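Local coordinates for minor capsid protein (Cafeteriavirus-dependent mavirus, PDB 6G42) that forms the pentameric penton of the mavirus capsid, built on a single jelly-roll, and so probably closes the fivefold vertices of the icosahedral shell, at residues R62-K67 against Y102-V107; T111-T116 against P131-N136; I204-N209 against L275-Y280. One frame throughout, in Å; residues are numbered along the deposited sequence.

Contact 1. Residues R62-K67 against Y102-V107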
loop_
_atom_site.group_PDB
_atom_site.type_symbol
_atom_site.label_atom_id
_atom_site.label_comp_id
_atom_site.label_asym_id
_atom_site.label_seq_id
_atom_site.Cartn_x
_atom_site.Cartn_y
_atom_site.Cartn_z
ATOM N N ARG C 62 -1.604 -11.137 -24.429
ATOM C CA ARG C 62 -2.948 -11.635 -24.112
ATOM C C ARG C 62 -2.859 -12.873 -23.232
ATOM O O ARG C 62 -1.999 -13.725 -23.443
ATOM C CB ARG C 62 -3.718 -11.961 -25.388
ATOM C CG ARG C 62 -5.220 -11.855 -25.209
ATOM C CD ARG C 62 -5.982 -12.521 -26.332
ATOM N NE ARG C 62 -7.416 -12.244 -26.240
ATOM C CZ ARG C 62 -8.360 -12.838 -26.972
ATOM N NH1 ARG C 62 -8.046 -13.770 -27.877
ATOM N NH2 ARG C 62 -9.638 -12.503 -26.796
ATOM N N LEU C 63 -3.748 -12.965 -22.246
ATOM C CA LEU C 63 -3.800 -14.114 -21.345
ATOM C C LEU C 63 -5.240 -14.602 -21.174
ATOM O O LEU C 63 -6.170 -13.793 -21.159
ATOM C CB LEU C 63 -3.207 -13.754 -19.985
ATOM C CG LEU C 63 -1.703 -13.462 -19.915
ATOM C CD1 LEU C 63 -1.339 -12.966 -18.522
ATOM C CD2 LEU C 63 -0.860 -14.678 -20.275
ATOM N N PRO C 64 -5.431 -15.930 -21.052
ATOM C CA PRO C 64 -6.774 -16.447 -20.805
ATOM C C PRO C 64 -7.248 -16.217 -19.378
ATOM O O PRO C 64 -6.438 -16.179 -18.446
ATOM C CB PRO C 64 -6.640 -17.942 -21.099
ATOM C CG PRO C 64 -5.201 -18.254 -20.882
ATOM C CD PRO C 64 -4.459 -17.016 -21.291
ATOM N N LEU C 65 -8.559 -16.060 -19.234
ATOM C CA LEU C 65 -9.205 -15.825 -17.947
ATOM C C LEU C 65 -9.854 -17.075 -17.327
ATOM O O LEU C 65 -10.056 -17.122 -16.115
ATOM C CB LEU C 65 -10.260 -14.725 -18.099
ATOM C CG LEU C 65 -9.845 -13.409 -18.764
ATOM C CD1 LEU C 65 -10.902 -12.346 -18.513
ATOM C CD2 LEU C 65 -8.494 -12.909 -18.276
ATOM N N PHE C 66 -10.186 -18.071 -18.149
ATOM C CA PHE C 66 -10.914 -19.268 -17.701
ATOM C C PHE C 66 -10.554 -20.472 -18.579
ATOM O O PHE C 66 -10.199 -20.307 -19.750
ATOM C CB PHE C 66 -12.423 -19.003 -17.735
ATOM C CG PHE C 66 -13.248 -20.060 -17.050
ATOM C CD1 PHE C 66 -13.275 -20.150 -15.663
ATOM C CD2 PHE C 66 -14.012 -20.962 -17.787
ATOM C CE1 PHE C 66 -14.041 -21.123 -15.022
ATOM C CE2 PHE C 66 -14.785 -21.932 -17.152
ATOM C CZ PHE C 66 -14.797 -22.014 -15.769
ATOM N N LYS C 67 -10.640 -21.671 -18.001
ATOM C CA LYS C 67 -10.284 -22.923 -18.680
ATOM C C LYS C 67 -11.266 -24.022 -18.264
ATOM O O LYS C 67 -11.003 -24.739 -17.301
ATOM C CB LYS C 67 -8.855 -23.323 -18.312
ATOM C CG LYS C 67 -8.326 -24.563 -19.018
ATOM C CD LYS C 67 -6.983 -24.966 -18.443
ATOM C CE LYS C 67 -6.268 -25.973 -19.316
ATOM N NZ LYS C 67 -4.854 -26.121 -18.881
ATOM N N TYR C 102 -9.529 -22.463 -23.883
ATOM C CA TYR C 102 -9.615 -21.296 -22.993
ATOM C C TYR C 102 -10.743 -20.340 -23.382
ATOM O O TYR C 102 -11.196 -20.336 -24.526
ATOM C CB TYR C 102 -8.309 -20.500 -23.034
ATOM C CG TYR C 102 -7.082 -21.197 -22.473
ATOM C CD1 TYR C 102 -6.968 -21.475 -21.109
ATOM C CD2 TYR C 102 -6.016 -21.539 -23.303
ATOM C CE1 TYR C 102 -5.839 -22.098 -20.598
ATOM C CE2 TYR C 102 -4.885 -22.161 -22.803
ATOM C CZ TYR C 102 -4.797 -22.437 -21.454
ATOM O OH TYR C 102 -3.663 -23.054 -20.974
ATOM N N MET C 103 -11.170 -19.533 -22.410
ATOM C CA MET C 103 -12.052 -18.380 -22.633
ATOM C C MET C 103 -11.344 -17.126 -22.119
ATOM O O MET C 103 -10.410 -17.219 -21.325
ATOM C CB MET C 103 -13.389 -18.569 -21.923
ATOM C CG MET C 103 -14.232 -19.700 -22.491
ATOM S SD MET C 103 -15.520 -20.272 -21.363
ATOM C CE MET C 103 -16.533 -18.795 -21.245
ATOM N N TYR C 104 -11.800 -15.963 -22.576
ATOM C CA TYR C 104 -11.069 -14.700 -22.393
ATOM C C TYR C 104 -11.890 -13.540 -21.802
ATOM O O TYR C 104 -11.446 -12.392 -21.818
ATOM C CB TYR C 104 -10.444 -14.295 -23.736
ATOM C CG TYR C 104 -9.352 -15.242 -24.188
ATOM C CD1 TYR C 104 -9.656 -16.432 -24.856
ATOM C CD2 TYR C 104 -8.008 -14.961 -23.929
ATOM C CE1 TYR C 104 -8.653 -17.308 -25.254
ATOM C CE2 TYR C 104 -6.999 -15.832 -24.321
ATOM C CZ TYR C 104 -7.325 -17.001 -24.986
ATOM O OH TYR C 104 -6.315 -17.860 -25.370
ATOM N N ASP C 105 -13.055 -13.845 -21.236
ATOM C CA ASP C 105 -13.976 -12.823 -20.737
ATOM C C ASP C 105 -14.915 -13.449 -19.699
ATOM O O ASP C 105 -15.596 -14.433 -19.989
ATOM C CB ASP C 105 -14.775 -12.237 -21.906
ATOM C CG ASP C 105 -15.514 -10.957 -21.544
ATOM O OD1 ASP C 105 -16.084 -10.854 -20.432
ATOM O OD2 ASP C 105 -15.539 -10.046 -22.394
ATOM N N TYR C 106 -14.963 -12.869 -18.500
ATOM C CA TYR C 106 -15.830 -13.382 -17.427
ATOM C C TYR C 106 -17.318 -13.132 -17.660
ATOM O O TYR C 106 -18.149 -13.750 -16.990
ATOM C CB TYR C 106 -15.397 -12.849 -16.047
ATOM C CG TYR C 106 -14.066 -13.424 -15.590
ATOM C CD1 TYR C 106 -13.902 -14.803 -15.408
ATOM C CD2 TYR C 106 -12.969 -12.602 -15.360
ATOM C CE1 TYR C 106 -12.686 -15.334 -15.015
ATOM C CE2 TYR C 106 -11.755 -13.132 -14.960
ATOM C CZ TYR C 106 -11.620 -14.493 -14.786
ATOM O OH TYR C 106 -10.408 -15.011 -14.399
ATOM N N VAL C 107 -17.648 -12.242 -18.599
ATOM C CA VAL C 107 -19.036 -12.068 -19.059
ATOM C C VAL C 107 -19.510 -13.369 -19.708
ATOM O O VAL C 107 -20.599 -13.856 -19.387
ATOM C CB VAL C 107 -19.203 -10.885 -20.047
ATOM C CG1 VAL C 107 -20.636 -10.792 -20.556
ATOM C CG2 VAL C 107 -18.815 -9.563 -19.390
#
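Arg62 lays its guanidinium flat over the ring of Tyr104, the two planes 17° apart, with CZ 4.1 Å from the Tyr104 ring centroid: a stacked cation-pi pair. The extended arginine chain crosses the tyrosine at about a right angle, and NE also forms a salt bridge with Asp247. On the opposite face of the same ring sits Pro64 CB, which leaves Tyr104 sandwiched between a cation and a proline. Pro64 CG also rests over one face of Tyr102, 3.8 Å from that ring's centroid, as a CH-pi contact. Lys67 crosses Tyr102 with its aliphatic chain, CD lying 3.8 Å from CE1; its NZ forms salt bridges with Asp281, Asp283 and Glu285, and Tyr102 OH hydrogen-bonds Asp281 OD2. The backbones join through a classic beta bulge: two residues, Leu65 and Phe66, stand opposite the single Met103, whose O accepts from Leu65 N at 3.0 Å and, from above the carbonyl plane, from Phe66 N. Met103 N returns a nearly straight bond of 2.9 Å to Phe66 O. Met103 SD stands 3.9 Å from Phe66 CD2 in an oblique Met-aromatic contact. Leu65 CB covers a face of the Tyr106 ring, whose OH makes a weak bond to Leu65 O. Asp105, at the N-cap of helix 106-120, accepts Val107 N through OD1 at 2.8 Å. The stretch just after strand 49-62 is thus pinned to the one leading into the helix, and nearby carboxylates probably balance its buried arginine and lysine charges.

Contact 2. Residues T111-T116 against P131-N136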
loop_
_atom_site.group_PDB
_atom_site.type_symbol
_atom_site.label_atom_id
_atom_site.label_comp_id
_atom_site.label_asym_id
_atom_site.label_seq_id
_atom_site.Cartn_x
_atom_site.Cartn_y
_atom_site.Cartn_z
ATOM N N THR C 111 -22.593 -15.798 -19.000
ATOM C CA THR C 111 -23.559 -16.164 -20.047
ATOM C C THR C 111 -23.746 -17.686 -20.135
ATOM O O THR C 111 -24.878 -18.172 -20.149
ATOM C CB THR C 111 -23.131 -15.600 -21.423
ATOM O OG1 THR C 111 -23.004 -14.176 -21.340
ATOM C CG2 THR C 111 -24.154 -15.934 -22.518
ATOM N N ALA C 112 -22.639 -18.428 -20.165
ATOM C CA ALA C 112 -22.672 -19.897 -20.238
ATOM C C ALA C 112 -23.464 -20.532 -19.093
ATOM O O ALA C 112 -24.258 -21.444 -19.311
ATOM C CB ALA C 112 -21.259 -20.456 -20.272
ATOM N N ILE C 113 -23.243 -20.045 -17.879
ATOM C CA ILE C 113 -23.990 -20.504 -16.705
ATOM C C ILE C 113 -25.471 -20.125 -16.837
ATOM O O ILE C 113 -26.346 -20.879 -16.412
ATOM C CB ILE C 113 -23.370 -19.949 -15.393
ATOM C CG1 ILE C 113 -21.996 -20.599 -15.149
ATOM C CG2 ILE C 113 -24.275 -20.194 -14.182
ATOM C CD1 ILE C 113 -21.109 -19.866 -14.162
ATOM N N ASN C 114 -25.733 -18.962 -17.432
ATOM C CA ASN C 114 -27.097 -18.456 -17.631
ATOM C C ASN C 114 -27.922 -19.289 -18.610
ATOM O O ASN C 114 -29.073 -19.614 -18.327
ATOM C CB ASN C 114 -27.060 -16.999 -18.116
ATOM C CG ASN C 114 -28.380 -16.276 -17.906
ATOM O OD1 ASN C 114 -29.088 -16.521 -16.929
ATOM N ND2 ASN C 114 -28.717 -15.375 -18.821
ATOM N N GLU C 115 -27.334 -19.616 -19.761
ATOM C CA GLU C 115 -28.008 -20.423 -20.792
ATOM C C GLU C 115 -28.305 -21.856 -20.328
ATOM O O GLU C 115 -29.325 -22.434 -20.710
ATOM C CB GLU C 115 -27.185 -20.443 -22.086
ATOM C CG GLU C 115 -27.140 -19.100 -22.807
ATOM C CD GLU C 115 -26.228 -19.092 -24.027
ATOM O OE1 GLU C 115 -25.523 -20.093 -24.280
ATOM O OE2 GLU C 115 -26.210 -18.066 -24.740
ATOM N N THR C 116 -27.406 -22.416 -19.520
ATOM C CA THR C 116 -27.639 -23.695 -18.833
ATOM C C THR C 116 -28.857 -23.601 -17.911
ATOM O O THR C 116 -29.700 -24.496 -17.882
ATOM C CB THR C 116 -26.417 -24.101 -17.985
ATOM O OG1 THR C 116 -25.234 -24.002 -18.779
ATOM C CG2 THR C 116 -26.552 -25.531 -17.457
ATOM N N PRO C 131 -34.609 -17.112 -13.650
ATOM C CA PRO C 131 -33.515 -16.322 -13.068
ATOM C C PRO C 131 -32.375 -16.026 -14.055
ATOM O O PRO C 131 -32.101 -16.836 -14.947
ATOM C CB PRO C 131 -33.027 -17.198 -11.905
ATOM C CG PRO C 131 -33.387 -18.584 -12.291
ATOM C CD PRO C 131 -34.634 -18.489 -13.118
ATOM N N VAL C 132 -31.732 -14.870 -13.881
ATOM C CA VAL C 132 -30.615 -14.433 -14.737
ATOM C C VAL C 132 -29.296 -14.402 -13.951
ATOM O O VAL C 132 -29.119 -13.571 -13.053
ATOM C CB VAL C 132 -30.869 -13.034 -15.351
ATOM C CG1 VAL C 132 -29.721 -12.622 -16.272
ATOM C CG2 VAL C 132 -32.184 -13.017 -16.117
ATOM N N PHE C 133 -28.384 -15.308 -14.300
ATOM C CA PHE C 133 -27.009 -15.280 -13.803
ATOM C C PHE C 133 -26.190 -14.388 -14.742
ATOM O O PHE C 133 -26.307 -14.508 -15.964
ATOM C CB PHE C 133 -26.433 -16.700 -13.764
ATOM C CG PHE C 133 -25.123 -16.814 -13.028
ATOM C CD1 PHE C 133 -23.919 -16.647 -13.694
ATOM C CD2 PHE C 133 -25.095 -17.100 -11.671
ATOM C CE1 PHE C 133 -22.710 -16.751 -13.021
ATOM C CE2 PHE C 133 -23.888 -17.206 -10.990
ATOM C CZ PHE C 133 -22.691 -17.031 -11.667
ATOM N N SER C 134 -25.377 -13.497 -14.177
ATOM C CA SER C 134 -24.569 -12.565 -14.977
ATOM C C SER C 134 -23.293 -12.128 -14.260
ATOM O O SER C 134 -23.099 -12.418 -13.082
ATOM C CB SER C 134 -25.395 -11.329 -15.357
ATOM O OG SER C 134 -25.629 -10.498 -14.227
ATOM N N PHE C 135 -22.436 -11.430 -15.002
ATOM C CA PHE C 135 -21.205 -10.844 -14.478
ATOM C C PHE C 135 -21.283 -9.327 -14.555
ATOM O O PHE C 135 -21.499 -8.768 -15.625
ATOM C CB PHE C 135 -19.998 -11.318 -15.280
ATOM C CG PHE C 135 -18.688 -10.756 -14.796
ATOM C CD1 PHE C 135 -18.172 -11.124 -13.555
ATOM C CD2 PHE C 135 -17.962 -9.855 -15.579
ATOM C CE1 PHE C 135 -16.964 -10.607 -13.107
ATOM C CE2 PHE C 135 -16.752 -9.336 -15.137
ATOM C CZ PHE C 135 -16.251 -9.713 -13.900
ATOM N N ASN C 136 -21.086 -8.673 -13.418
ATOM C CA ASN C 136 -21.058 -7.221 -13.351
ATOM C C ASN C 136 -19.654 -6.702 -13.700
ATOM O O ASN C 136 -18.709 -6.922 -12.945
ATOM C CB ASN C 136 -21.467 -6.783 -11.944
ATOM C CG ASN C 136 -21.844 -5.311 -11.865
ATOM O OD1 ASN C 136 -21.289 -4.469 -12.571
ATOM N ND2 ASN C 136 -22.790 -4.994 -10.990
#
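Helix-on-sheet packing in the part of the chain inserted between strands 49-62 and 201-207 brings Ile113 and Asn114 of helix 106-120 against Phe133 of strand 132-136. Strand 132-136 is an outer strand of a small antiparallel three-stranded sheet within this chain, and the helix lies along it almost exactly antiparallel, the short axes at 174° and 6.8 Å apart at their closest. The apolar half of the contact is one isoleucine on one phenylalanine. Ile113 CG2, anti to the backbone N, sits over a face of the Phe133 ring, offset toward the rim, 3.8 Å from the centroid and 3.6 Å from CD1. The other branch reaches farther round the same ring, CD1 of Ile113 lying 3.7 Å from CE1 of Phe133. CG2 makes the CH-pi contact; CD1 adds an apolar touch at the ring's rim. Phe133 also touches Ile144 of the neighbouring strand and Phe158 of strand 154-158, so the ring joins the helix to two sheets. Pro131, just before the strand, touches Leu117 of the same helix and Ile156, while Phe135 packs against Tyr106 and Val107 at the helix's beginning. The polar half is a single bond from strand to side chain. With CG anti to its backbone N (chi1 -161°), Asn114 offers OD1 to the strand, and Phe133 N lies 3.0 Å from Asn114 OD1, well out of the amide plane, with an N-H...O angle of 145°.

Contact 3. Residues I204-N209 against L275-Y280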
loop_
_atom_site.group_PDB
_atom_site.type_symbol
_atom_site.label_atom_id
_atom_site.label_comp_id
_atom_site.label_asym_id
_atom_site.label_seq_id
_atom_site.Cartn_x
_atom_site.Cartn_y
_atom_site.Cartn_z
ATOM N N ILE C 204 4.334 -17.617 -14.375
ATOM C CA ILE C 204 4.966 -17.326 -15.670
ATOM C C ILE C 204 6.462 -17.413 -15.406
ATOM O O ILE C 204 6.981 -16.747 -14.509
ATOM C CB ILE C 204 4.620 -15.917 -16.208
ATOM C CG1 ILE C 204 3.122 -15.816 -16.529
ATOM C CG2 ILE C 204 5.444 -15.597 -17.458
ATOM C CD1 ILE C 204 2.635 -14.411 -16.815
ATOM N N VAL C 205 7.139 -18.214 -16.218
ATOM C CA VAL C 205 8.514 -18.626 -15.979
ATOM C C VAL C 205 9.370 -18.247 -17.178
ATOM O O VAL C 205 8.889 -18.244 -18.308
ATOM C CB VAL C 205 8.563 -20.159 -15.775
ATOM C CG1 VAL C 205 9.983 -20.710 -15.848
ATOM C CG2 VAL C 205 7.918 -20.544 -14.452
ATOM N N ILE C 206 10.635 -17.927 -16.912
ATOM C CA ILE C 206 11.683 -17.851 -17.938
ATOM C C ILE C 206 12.542 -19.113 -17.820
ATOM O O ILE C 206 13.099 -19.379 -16.752
ATOM C CB ILE C 206 12.581 -16.610 -17.756
ATOM C CG1 ILE C 206 11.760 -15.333 -17.950
ATOM C CG2 ILE C 206 13.752 -16.640 -18.740
ATOM C CD1 ILE C 206 12.489 -14.051 -17.603
ATOM N N GLU C 207 12.647 -19.868 -18.919
ATOM C CA GLU C 207 13.481 -21.088 -18.991
ATOM C C GLU C 207 14.486 -21.062 -20.152
ATOM O O GLU C 207 14.377 -20.242 -21.073
ATOM C CB GLU C 207 12.612 -22.361 -19.032
ATOM C CG GLU C 207 11.472 -22.379 -20.043
ATOM C CD GLU C 207 10.559 -23.594 -19.895
ATOM O OE1 GLU C 207 10.357 -24.092 -18.764
ATOM O OE2 GLU C 207 10.015 -24.052 -20.918
ATOM N N SER C 208 15.466 -21.964 -20.071
ATOM C CA SER C 208 16.558 -22.066 -21.042
ATOM C C SER C 208 16.969 -23.518 -21.253
ATOM O O SER C 208 17.224 -24.233 -20.285
ATOM C CB SER C 208 17.773 -21.281 -20.551
ATOM O OG SER C 208 18.854 -21.393 -21.464
ATOM N N ASN C 209 17.050 -23.940 -22.513
ATOM C CA ASN C 209 17.514 -25.304 -22.852
ATOM C C ASN C 209 19.047 -25.472 -22.892
ATOM O O ASN C 209 19.535 -26.595 -22.763
ATOM C CB ASN C 209 16.866 -25.834 -24.150
ATOM C CG ASN C 209 17.026 -24.892 -25.339
ATOM O OD1 ASN C 209 17.911 -24.037 -25.365
ATOM N ND2 ASN C 209 16.153 -25.046 -26.330
ATOM N N LEU C 275 16.616 -17.953 -24.209
ATOM C CA LEU C 275 15.631 -17.680 -23.160
ATOM C C LEU C 275 14.254 -17.729 -23.800
ATOM O O LEU C 275 14.065 -17.207 -24.903
ATOM C CB LEU C 275 15.839 -16.298 -22.536
ATOM C CG LEU C 275 17.161 -16.042 -21.817
ATOM C CD1 LEU C 275 17.299 -14.572 -21.469
ATOM C CD2 LEU C 275 17.262 -16.886 -20.565
ATOM N N SER C 276 13.300 -18.352 -23.106
ATOM C CA SER C 276 11.900 -18.332 -23.527
ATOM C C SER C 276 10.962 -18.226 -22.336
ATOM O O SER C 276 11.286 -18.679 -21.241
ATOM C CB SER C 276 11.555 -19.567 -24.372
ATOM O OG SER C 276 12.121 -20.734 -23.826
ATOM N N PHE C 277 9.796 -17.625 -22.582
ATOM C CA PHE C 277 8.754 -17.419 -21.574
ATOM C C PHE C 277 7.659 -18.488 -21.687
ATOM O O PHE C 277 7.146 -18.762 -22.774
ATOM C CB PHE C 277 8.147 -16.014 -21.714
ATOM C CG PHE C 277 9.037 -14.913 -21.194
ATOM C CD1 PHE C 277 10.136 -14.472 -21.933
ATOM C CD2 PHE C 277 8.781 -14.317 -19.964
ATOM C CE1 PHE C 277 10.957 -13.461 -21.452
ATOM C CE2 PHE C 277 9.597 -13.303 -19.481
ATOM C CZ PHE C 277 10.683 -12.871 -20.223
ATOM N N THR C 278 7.304 -19.069 -20.547
ATOM C CA THR C 278 6.376 -20.189 -20.477
ATOM C C THR C 278 5.371 -19.943 -19.363
ATOM O O THR C 278 5.740 -19.483 -18.281
ATOM C CB THR C 278 7.123 -21.492 -20.157
ATOM O OG1 THR C 278 8.292 -21.604 -20.980
ATOM C CG2 THR C 278 6.237 -22.685 -20.404
ATOM N N ILE C 279 4.111 -20.273 -19.634
ATOM C CA ILE C 279 3.022 -20.112 -18.686
ATOM C C ILE C 279 2.687 -21.487 -18.119
ATOM O O ILE C 279 2.459 -22.423 -18.881
ATOM C CB ILE C 279 1.758 -19.525 -19.368
ATOM C CG1 ILE C 279 2.073 -18.206 -20.079
ATOM C CG2 ILE C 279 0.644 -19.285 -18.349
ATOM C CD1 ILE C 279 1.059 -17.830 -21.142
ATOM N N TYR C 280 2.647 -21.597 -16.791
ATOM C CA TYR C 280 2.144 -22.799 -16.097
ATOM C C TYR C 280 0.734 -22.552 -15.585
ATOM O O TYR C 280 0.505 -21.572 -14.885
ATOM C CB TYR C 280 3.050 -23.166 -14.918
ATOM C CG TYR C 280 4.293 -23.895 -15.342
ATOM C CD1 TYR C 280 5.381 -23.205 -15.868
ATOM C CD2 TYR C 280 4.376 -25.279 -15.246
ATOM C CE1 TYR C 280 6.522 -23.873 -16.279
ATOM C CE2 TYR C 280 5.510 -25.960 -15.655
ATOM C CZ TYR C 280 6.585 -25.255 -16.168
ATOM O OH TYR C 280 7.716 -25.934 -16.568
#
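The Phe277 ring has Ile206 CG1 over one face, 3.6 Å from its centroid and displaced toward the rim, while Ile204 CG2 comes to its edge near the ring plane. Ile206 and Phe277 lie side by side, and CD1 of the isoleucine, carried outward by an extended chi2, also reaches CZ of Phe277. Leu275 CD2 meets Ile206 CG2 at 4.0 Å. These residues face strands 49-62 and 296-305, where Val53, Phe56 and Leu299 complete the apolar layer: the interior between two sheets of a jelly-roll. The backbones pair antiparallel. Val205 and Thr278 exchange bonds of 2.8 Å (Val205 N to Thr278 O) and 2.9 Å (Thr278 N to Val205 O), and Glu207 with Ser276 repeats the pattern. On the other face, Val205 CG2 touches Tyr280 CD1 at 3.9 Å. Glu207 CG takes the crowded position between backbone N and carbonyl carbon (chi1 49°), and the extended chain beyond it crosses Thr278 at about a right angle; OE2 accepts a weak bond from Thr278 OG1 and makes a long, weak ion pair with Lys286 NZ. One face is therefore apolar and packed inward; the other carries a carboxylate whose charge Lys286 probably offsets in part.

Overall arrangement
The three contacts follow one another along the chain, each closing before the next opens. Contact 1 is near the middle, its centre about 8 Å from the chain centre, and touches both others. Toward contact 2, about 16 Å away between centres, the shared element is helix 106-120, and Tyr106 O lies 3.5 Å from Phe135 CB. Toward contact 3, about 21 Å away between centres, Leu63 CD2 meets Ile279 CD1 at 3.8 Å. Contacts 2 and 3 lie on opposite sides of the chain centre, nearest atoms about 20 Å apart. Because it touches both, contact 1 appears to lie at the junction of the jelly-roll sheets and the inserted helix-and-sheet region.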